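Local coordinates for probable quinone reductase Qor (NADPH:quinone reductase) (Zeta-crystallin homolog protein) (Mycobacterium tuberculosis, PDB 4RVU) that probably transfers electrons from NADPH to quinones as a reductase of the zeta-crystallin type, and binds NADPH in the cleft between its catalytic and Rossmann domains, at residues A126-V140 with F276-L290. Sequence-based numbering, arbitrary orientation.
Sequences ALLKGLTAHYLLKSV and FTRTGEEFSWRAAEL. With NDP (NADPH dihydro-nicotinamide-adenine-dinucleotide phosphate), chain E.
Helices 126-140 and 280-290 cross almost perpendicularly, at 99° with axes 9.3 Å apart, and L131 meets R286 where they pass. This is knobs-into-holes packing in the zinc-free, zeta-crystallin-like branch of the medium-chain dehydrogenase fold, on the helix whose L128, T132 and Y135 line the nicotinamide pocket. L290 is one knob, its CD1 lying 3.8 Å from G130 CA in a hole completed by A126, L127 and L131. R286 is the other, seated among L131, H134, Y135 and S139. Its extended chain carries a guanidinium whose NH1 and NH2 both grip S139 OG. R286 NH2 also donates to H134 ND1 at 3.0 Å, in the ring plane, while R286 NE holds F276 O and R286 NH1 forms a salt bridge with E282 OE2. The H134 ring is thus fixed at both nitrogens: H134 NE2 donates to E289 OE1 at 2.7 Å from above the carboxylate plane, and K138 NZ salt-bridges that oxygen from the opposite face. H134 also turns its edge to the face of W285, planes at 89°. Ahead of helix 280-290, F276 lies in an offset stack on the Y135 ring, centroids 4.0 Å apart and planes 5° from parallel. From this stack Y135 OH donates a 2.7 Å hydrogen bond to the carboxamide oxygen O7N of NADPH.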
loop_
_atom_site.group_PDB
_atom_site.type_symbol
_atom_site.label_atom_id
_atom_site.label_comp_id
_atom_site.label_asym_id
_atom_site.label_seq_id
_atom_site.Cartn_x
_atom_site.Cartn_y
_atom_site.Cartn_z
ATOM N N ALA A 126 22.242 0.195 -16.865
ATOM C CA ALA A 126 20.808 0.303 -17.138
ATOM C C ALA A 126 19.942 -0.793 -16.537
ATOM O O ALA A 126 18.808 -0.525 -16.140
ATOM C CB ALA A 126 20.568 0.375 -18.644
ATOM N N LEU A 127 20.431 -2.030 -16.493
ATOM C CA LEU A 127 19.532 -3.161 -16.208
ATOM C C LEU A 127 18.882 -3.202 -14.825
ATOM O O LEU A 127 17.659 -3.164 -14.728
ATOM C CB LEU A 127 20.188 -4.518 -16.511
ATOM C CG LEU A 127 19.127 -5.634 -16.462
ATOM C CD1 LEU A 127 18.164 -5.552 -17.658
ATOM C CD2 LEU A 127 19.721 -7.038 -16.340
ATOM N N LEU A 128 19.665 -3.314 -13.755
ATOM C CA LEU A 128 19.051 -3.437 -12.424
ATOM C C LEU A 128 18.190 -2.221 -12.122
ATOM O O LEU A 128 17.039 -2.347 -11.688
ATOM C CB LEU A 128 20.113 -3.611 -11.326
ATOM C CG LEU A 128 19.581 -4.049 -9.947
ATOM C CD1 LEU A 128 20.640 -4.834 -9.172
ATOM C CD2 LEU A 128 19.109 -2.864 -9.112
ATOM N N LYS A 129 18.742 -1.040 -12.363
ATOM C CA LYS A 129 18.021 0.182 -12.051
ATOM C C LYS A 129 16.849 0.426 -13.013
ATOM O O LYS A 129 15.796 0.952 -12.611
ATOM C CB LYS A 129 18.995 1.351 -12.029
ATOM C CG LYS A 129 20.051 1.245 -10.926
ATOM C CD LYS A 129 21.146 2.285 -11.197
ATOM C CE LYS A 129 22.541 1.828 -10.790
ATOM N NZ LYS A 129 22.967 0.470 -11.280
ATOM N N GLY A 130 17.022 0.039 -14.274
ATOM C CA GLY A 130 15.966 0.167 -15.266
ATOM C C GLY A 130 14.797 -0.780 -15.055
ATOM O O GLY A 130 13.634 -0.391 -15.264
ATOM N N LEU A 131 15.091 -2.015 -14.648
ATOM C CA LEU A 131 14.039 -2.976 -14.284
ATOM C C LEU A 131 13.283 -2.435 -13.085
ATOM O O LEU A 131 12.062 -2.603 -12.961
ATOM C CB LEU A 131 14.627 -4.359 -13.962
ATOM C CG LEU A 131 15.261 -5.180 -15.088
ATOM C CD1 LEU A 131 16.006 -6.398 -14.521
ATOM C CD2 LEU A 131 14.200 -5.632 -16.082
ATOM N N THR A 132 14.005 -1.772 -12.190
ATOM C CA THR A 132 13.376 -1.183 -11.010
ATOM C C THR A 132 12.464 -0.023 -11.399
ATOM O O THR A 132 11.324 0.038 -10.953
ATOM C CB THR A 132 14.421 -0.730 -9.993
ATOM O OG1 THR A 132 15.191 -1.868 -9.579
ATOM C CG2 THR A 132 13.757 -0.097 -8.775
ATOM N N ALA A 133 12.950 0.890 -12.235
ATOM C CA ALA A 133 12.092 1.970 -12.722
ATOM C C ALA A 133 10.865 1.400 -13.435
ATOM O O ALA A 133 9.751 1.895 -13.251
ATOM C CB ALA A 133 12.870 2.918 -13.638
ATOM N N HIS A 134 11.055 0.342 -14.221
ATOM C CA HIS A 134 9.930 -0.265 -14.927
ATOM C C HIS A 134 8.856 -0.737 -13.953
ATOM O O HIS A 134 7.683 -0.384 -14.100
ATOM C CB HIS A 134 10.372 -1.447 -15.791
ATOM C CG HIS A 134 9.267 -2.036 -16.608
ATOM N ND1 HIS A 134 8.405 -2.998 -16.118
ATOM C CD2 HIS A 134 8.860 -1.781 -17.876
ATOM C CE1 HIS A 134 7.531 -3.320 -17.054
ATOM N NE2 HIS A 134 7.784 -2.594 -18.131
ATOM N N TYR A 135 9.238 -1.547 -12.968
ATOM C CA TYR A 135 8.216 -2.098 -12.078
ATOM C C TYR A 135 7.577 -0.993 -11.233
ATOM O O TYR A 135 6.383 -1.047 -10.913
ATOM C CB TYR A 135 8.730 -3.310 -11.256
ATOM C CG TYR A 135 9.501 -3.040 -9.962
ATOM C CD1 TYR A 135 8.868 -2.480 -8.851
ATOM C CD2 TYR A 135 10.835 -3.429 -9.831
ATOM C CE1 TYR A 135 9.545 -2.255 -7.674
ATOM C CE2 TYR A 135 11.525 -3.217 -8.645
ATOM C CZ TYR A 135 10.868 -2.632 -7.572
ATOM O OH TYR A 135 11.526 -2.412 -6.379
ATOM N N LEU A 136 8.366 0.022 -10.898
ATOM C CA LEU A 136 7.841 1.143 -10.115
ATOM C C LEU A 136 6.769 1.910 -10.894
ATOM O O LEU A 136 5.736 2.276 -10.324
ATOM C CB LEU A 136 8.974 2.078 -9.670
ATOM C CG LEU A 136 9.858 1.615 -8.508
ATOM C CD1 LEU A 136 11.056 2.550 -8.296
ATOM C CD2 LEU A 136 9.057 1.444 -7.212
ATOM N N LEU A 137 7.012 2.134 -12.186
ATOM C CA LEU A 137 6.130 2.944 -13.038
ATOM C C LEU A 137 5.011 2.159 -13.703
ATOM O O LEU A 137 4.019 2.740 -14.130
ATOM C CB LEU A 137 6.938 3.633 -14.133
ATOM C CG LEU A 137 7.913 4.702 -13.675
ATOM C CD1 LEU A 137 8.812 5.093 -14.831
ATOM C CD2 LEU A 137 7.151 5.908 -13.175
ATOM N N LYS A 138 5.178 0.847 -13.824
ATOM C CA LYS A 138 4.207 0.041 -14.561
ATOM C C LYS A 138 3.390 -0.893 -13.674
ATOM O O LYS A 138 2.301 -1.316 -14.063
ATOM C CB LYS A 138 4.905 -0.779 -15.658
ATOM C CG LYS A 138 5.524 0.053 -16.779
ATOM C CD LYS A 138 4.456 0.538 -17.754
ATOM C CE LYS A 138 5.055 1.387 -18.882
ATOM N NZ LYS A 138 6.016 0.643 -19.696
ATOM N N SER A 139 3.910 -1.209 -12.488
ATOM C CA SER A 139 3.318 -2.243 -11.631
ATOM C C SER A 139 2.969 -1.766 -10.226
ATOM O O SER A 139 1.851 -1.992 -9.745
ATOM C CB SER A 139 4.248 -3.465 -11.545
ATOM O OG SER A 139 4.459 -4.023 -12.828
ATOM N N VAL A 140 3.924 -1.140 -9.548
ATOM C CA VAL A 140 3.668 -0.650 -8.186
ATOM C C VAL A 140 2.625 0.474 -8.177
ATOM O O VAL A 140 1.617 0.406 -7.458
ATOM C CB VAL A 140 4.972 -0.226 -7.476
ATOM C CG1 VAL A 140 4.658 0.530 -6.193
ATOM C CG2 VAL A 140 5.831 -1.455 -7.175
ATOM N N PHE A 276 9.348 -8.768 -8.566
ATOM C CA PHE A 276 8.916 -8.332 -9.889
ATOM C C PHE A 276 9.744 -8.980 -10.997
ATOM O O PHE A 276 9.631 -8.611 -12.159
ATOM C CB PHE A 276 8.935 -6.799 -9.997
ATOM C CG PHE A 276 8.097 -6.123 -8.952
ATOM C CD1 PHE A 276 6.801 -5.712 -9.247
ATOM C CD2 PHE A 276 8.583 -5.945 -7.657
ATOM C CE1 PHE A 276 6.007 -5.106 -8.267
ATOM C CE2 PHE A 276 7.795 -5.355 -6.673
ATOM C CZ PHE A 276 6.506 -4.922 -6.986
ATOM N N THR A 277 10.546 -9.969 -10.618
ATOM C CA THR A 277 11.278 -10.820 -11.564
ATOM C C THR A 277 11.090 -12.278 -11.157
ATOM O O THR A 277 12.062 -13.046 -11.021
ATOM C CB THR A 277 12.778 -10.465 -11.594
ATOM O OG1 THR A 277 13.281 -10.430 -10.254
ATOM C CG2 THR A 277 13.004 -9.106 -12.223
ATOM N N ARG A 278 9.828 -12.667 -10.971
ATOM C CA ARG A 278 9.498 -13.962 -10.380
ATOM C C ARG A 278 9.601 -15.134 -11.346
ATOM O O ARG A 278 9.661 -16.283 -10.918
ATOM C CB ARG A 278 8.098 -13.931 -9.759
ATOM C CG ARG A 278 7.953 -12.875 -8.675
ATOM C CD ARG A 278 6.477 -12.519 -8.384
ATOM N NE ARG A 278 5.632 -13.644 -7.975
ATOM C CZ ARG A 278 5.864 -14.442 -6.934
ATOM N NH1 ARG A 278 6.953 -14.282 -6.183
ATOM N NH2 ARG A 278 5.012 -15.423 -6.646
ATOM N N THR A 279 9.594 -14.849 -12.643
ATOM C CA THR A 279 9.742 -15.882 -13.661
ATOM C C THR A 279 10.628 -15.329 -14.765
ATOM O O THR A 279 10.822 -14.112 -14.858
ATOM C CB THR A 279 8.390 -16.284 -14.279
ATOM O OG1 THR A 279 7.779 -15.145 -14.893
ATOM C CG2 THR A 279 7.443 -16.862 -13.221
ATOM N N GLY A 280 11.157 -16.213 -15.606
ATOM C CA GLY A 280 11.918 -15.764 -16.762
ATOM C C GLY A 280 11.025 -14.932 -17.664
ATOM O O GLY A 280 11.464 -13.966 -18.296
ATOM N N GLU A 281 9.752 -15.307 -17.708
ATOM C CA GLU A 281 8.784 -14.628 -18.556
ATOM C C GLU A 281 8.577 -13.185 -18.104
ATOM O O GLU A 281 8.482 -12.264 -18.928
ATOM C CB GLU A 281 7.451 -15.392 -18.532
ATOM C CG GLU A 281 7.488 -16.783 -19.200
ATOM C CD GLU A 281 8.303 -17.850 -18.442
ATOM O OE1 GLU A 281 8.449 -17.773 -17.200
ATOM O OE2 GLU A 281 8.788 -18.793 -19.108
ATOM N N GLU A 282 8.514 -12.984 -16.791
ATOM C CA GLU A 282 8.285 -11.644 -16.251
ATOM C C GLU A 282 9.531 -10.802 -16.428
ATOM O O GLU A 282 9.455 -9.638 -16.813
ATOM C CB GLU A 282 7.883 -11.689 -14.767
ATOM C CG GLU A 282 7.616 -10.286 -14.164
ATOM C CD GLU A 282 7.167 -10.326 -12.717
ATOM O OE1 GLU A 282 7.558 -11.262 -11.989
ATOM O OE2 GLU A 282 6.410 -9.415 -12.305
ATOM N N PHE A 283 10.680 -11.404 -16.140
ATOM C CA PHE A 283 11.955 -10.726 -16.312
ATOM C C PHE A 283 12.146 -10.293 -17.770
ATOM O O PHE A 283 12.560 -9.161 -18.051
ATOM C CB PHE A 283 13.113 -11.628 -15.864
ATOM C CG PHE A 283 14.453 -11.148 -16.345
ATOM C CD1 PHE A 283 15.176 -10.226 -15.605
ATOM C CD2 PHE A 283 14.978 -11.599 -17.550
ATOM C CE1 PHE A 283 16.401 -9.758 -16.053
ATOM C CE2 PHE A 283 16.202 -11.125 -18.014
ATOM C CZ PHE A 283 16.914 -10.201 -17.267
ATOM N N SER A 284 11.841 -11.194 -18.697
ATOM C CA SER A 284 12.060 -10.911 -20.113
ATOM C C SER A 284 11.164 -9.792 -20.608
ATOM O O SER A 284 11.561 -9.011 -21.465
ATOM C CB SER A 284 11.863 -12.164 -20.965
ATOM O OG SER A 284 12.952 -13.055 -20.811
ATOM N N TRP A 285 9.951 -9.730 -20.072
ATOM C CA TRP A 285 9.005 -8.686 -20.429
ATOM C C TRP A 285 9.519 -7.315 -20.019
ATOM O O TRP A 285 9.549 -6.388 -20.835
ATOM C CB TRP A 285 7.639 -8.978 -19.794
ATOM C CG TRP A 285 6.718 -7.796 -19.775
ATOM C CD1 TRP A 285 6.281 -7.080 -20.853
ATOM C CD2 TRP A 285 6.107 -7.200 -18.619
ATOM N NE1 TRP A 285 5.447 -6.072 -20.438
ATOM C CE2 TRP A 285 5.319 -6.127 -19.075
ATOM C CE3 TRP A 285 6.152 -7.474 -17.250
ATOM C CZ2 TRP A 285 4.579 -5.317 -18.197
ATOM C CZ3 TRP A 285 5.419 -6.675 -16.384
ATOM C CH2 TRP A 285 4.646 -5.608 -16.861
ATOM N N ARG A 286 9.934 -7.184 -18.759
ATOM C CA ARG A 286 10.479 -5.919 -18.271
ATOM C C ARG A 286 11.774 -5.516 -18.982
ATOM O O ARG A 286 11.976 -4.344 -19.316
ATOM C CB ARG A 286 10.708 -5.981 -16.755
ATOM C CG ARG A 286 9.452 -6.347 -15.952
ATOM C CD ARG A 286 9.591 -5.970 -14.481
ATOM N NE ARG A 286 8.489 -6.516 -13.685
ATOM C CZ ARG A 286 7.322 -5.912 -13.489
ATOM N NH1 ARG A 286 6.386 -6.501 -12.749
ATOM N NH2 ARG A 286 7.083 -4.723 -14.023
ATOM N N ALA A 287 12.660 -6.482 -19.200
ATOM C CA ALA A 287 13.931 -6.200 -19.870
ATOM C C ALA A 287 13.684 -5.710 -21.297
ATOM O O ALA A 287 14.317 -4.759 -21.759
ATOM C CB ALA A 287 14.817 -7.432 -19.865
ATOM N N ALA A 288 12.755 -6.353 -21.989
ATOM C CA ALA A 288 12.393 -5.936 -23.347
ATOM C C ALA A 288 11.790 -4.530 -23.397
ATOM O O ALA A 288 12.153 -3.732 -24.269
ATOM C CB ALA A 288 11.454 -6.955 -23.989
ATOM N N GLU A 289 10.872 -4.213 -22.480
ATOM C CA GLU A 289 10.317 -2.859 -22.433
ATOM C C GLU A 289 11.408 -1.835 -22.106
ATOM O O GLU A 289 11.399 -0.722 -22.635
ATOM C CB GLU A 289 9.130 -2.753 -21.456
ATOM C CG GLU A 289 7.959 -3.688 -21.782
ATOM C CD GLU A 289 6.587 -3.127 -21.374
ATOM O OE1 GLU A 289 6.511 -2.285 -20.446
ATOM O OE2 GLU A 289 5.573 -3.541 -21.984
ATOM N N LEU A 290 12.356 -2.206 -21.245
ATOM C CA LEU A 290 13.502 -1.323 -20.971
ATOM C C LEU A 290 14.352 -1.056 -22.216
ATOM O O LEU A 290 14.687 0.097 -22.517
ATOM C CB LEU A 290 14.381 -1.892 -19.850
ATOM C CG LEU A 290 15.699 -1.158 -19.561
ATOM C CD1 LEU A 290 15.452 0.265 -19.065
ATOM C CD2 LEU A 290 16.538 -1.938 -18.557
HETATM P PA NDP E . 21.651 6.438 -6.315
HETATM O O1A NDP E . 22.499 6.512 -7.553
HETATM O O2A NDP E . 20.280 7.051 -6.320
HETATM O O5B NDP E . 22.483 7.052 -5.085
HETATM C C5B NDP E . 21.828 7.371 -3.862
HETATM C C4B NDP E . 21.419 8.833 -3.920
HETATM O O4B NDP E . 20.507 9.157 -2.869
HETATM C C3B NDP E . 22.612 9.752 -3.726
HETATM O O3B NDP E . 23.261 10.047 -4.963
HETATM C C2B NDP E . 22.001 10.988 -3.097
HETATM O O2B NDP E . 21.731 11.974 -4.083
HETATM C C1B NDP E . 20.703 10.511 -2.463
HETATM N N9A NDP E . 20.868 10.612 -0.995
HETATM C C8A NDP E . 20.124 11.365 -0.169
HETATM N N7A NDP E . 20.548 11.248 1.111
HETATM C C5A NDP E . 21.596 10.409 1.115
HETATM C C6A NDP E . 22.514 9.853 2.135
HETATM N N6A NDP E . 22.386 10.186 3.438
HETATM N N1A NDP E . 23.480 9.007 1.719
HETATM C C2A NDP E . 23.612 8.673 0.424
HETATM N N3A NDP E . 22.818 9.138 -0.553
HETATM C C4A NDP E . 21.807 9.994 -0.277
HETATM O O3 NDP E . 21.535 4.899 -5.882
HETATM P PN NDP E . 20.819 3.808 -6.816
HETATM O O1N NDP E . 20.305 4.491 -8.054
HETATM O O2N NDP E . 21.740 2.621 -6.918
HETATM O O5D NDP E . 19.555 3.375 -5.924
HETATM C C5D NDP E . 18.583 4.341 -5.532
HETATM C C4D NDP E . 17.835 3.846 -4.303
HETATM O O4D NDP E . 16.909 2.828 -4.678
HETATM C C3D NDP E . 18.782 3.215 -3.302
HETATM O O3D NDP E . 18.337 3.562 -1.992
HETATM C C2D NDP E . 18.623 1.724 -3.505
HETATM O O2D NDP E . 18.830 1.031 -2.274
HETATM C C1D NDP E . 17.184 1.612 -3.981
HETATM N N1N NDP E . 16.931 0.490 -4.886
HETATM C C2N NDP E . 15.897 -0.313 -4.622
HETATM C C3N NDP E . 15.574 -1.389 -5.435
HETATM C C7N NDP E . 14.403 -2.252 -5.073
HETATM O O7N NDP E . 14.078 -3.157 -5.821
HETATM N N7N NDP E . 13.744 -1.999 -3.944
HETATM C C4N NDP E . 16.381 -1.696 -6.674
HETATM C C5N NDP E . 17.468 -0.741 -6.854
HETATM C C6N NDP E . 17.695 0.304 -5.967
HETATM P P2B NDP E . 21.402 13.491 -3.661
HETATM O O1X NDP E . 21.214 13.425 -2.172
HETATM O O2X NDP E . 22.612 14.268 -4.091
HETATM O O3X NDP E . 20.163 13.831 -4.437
#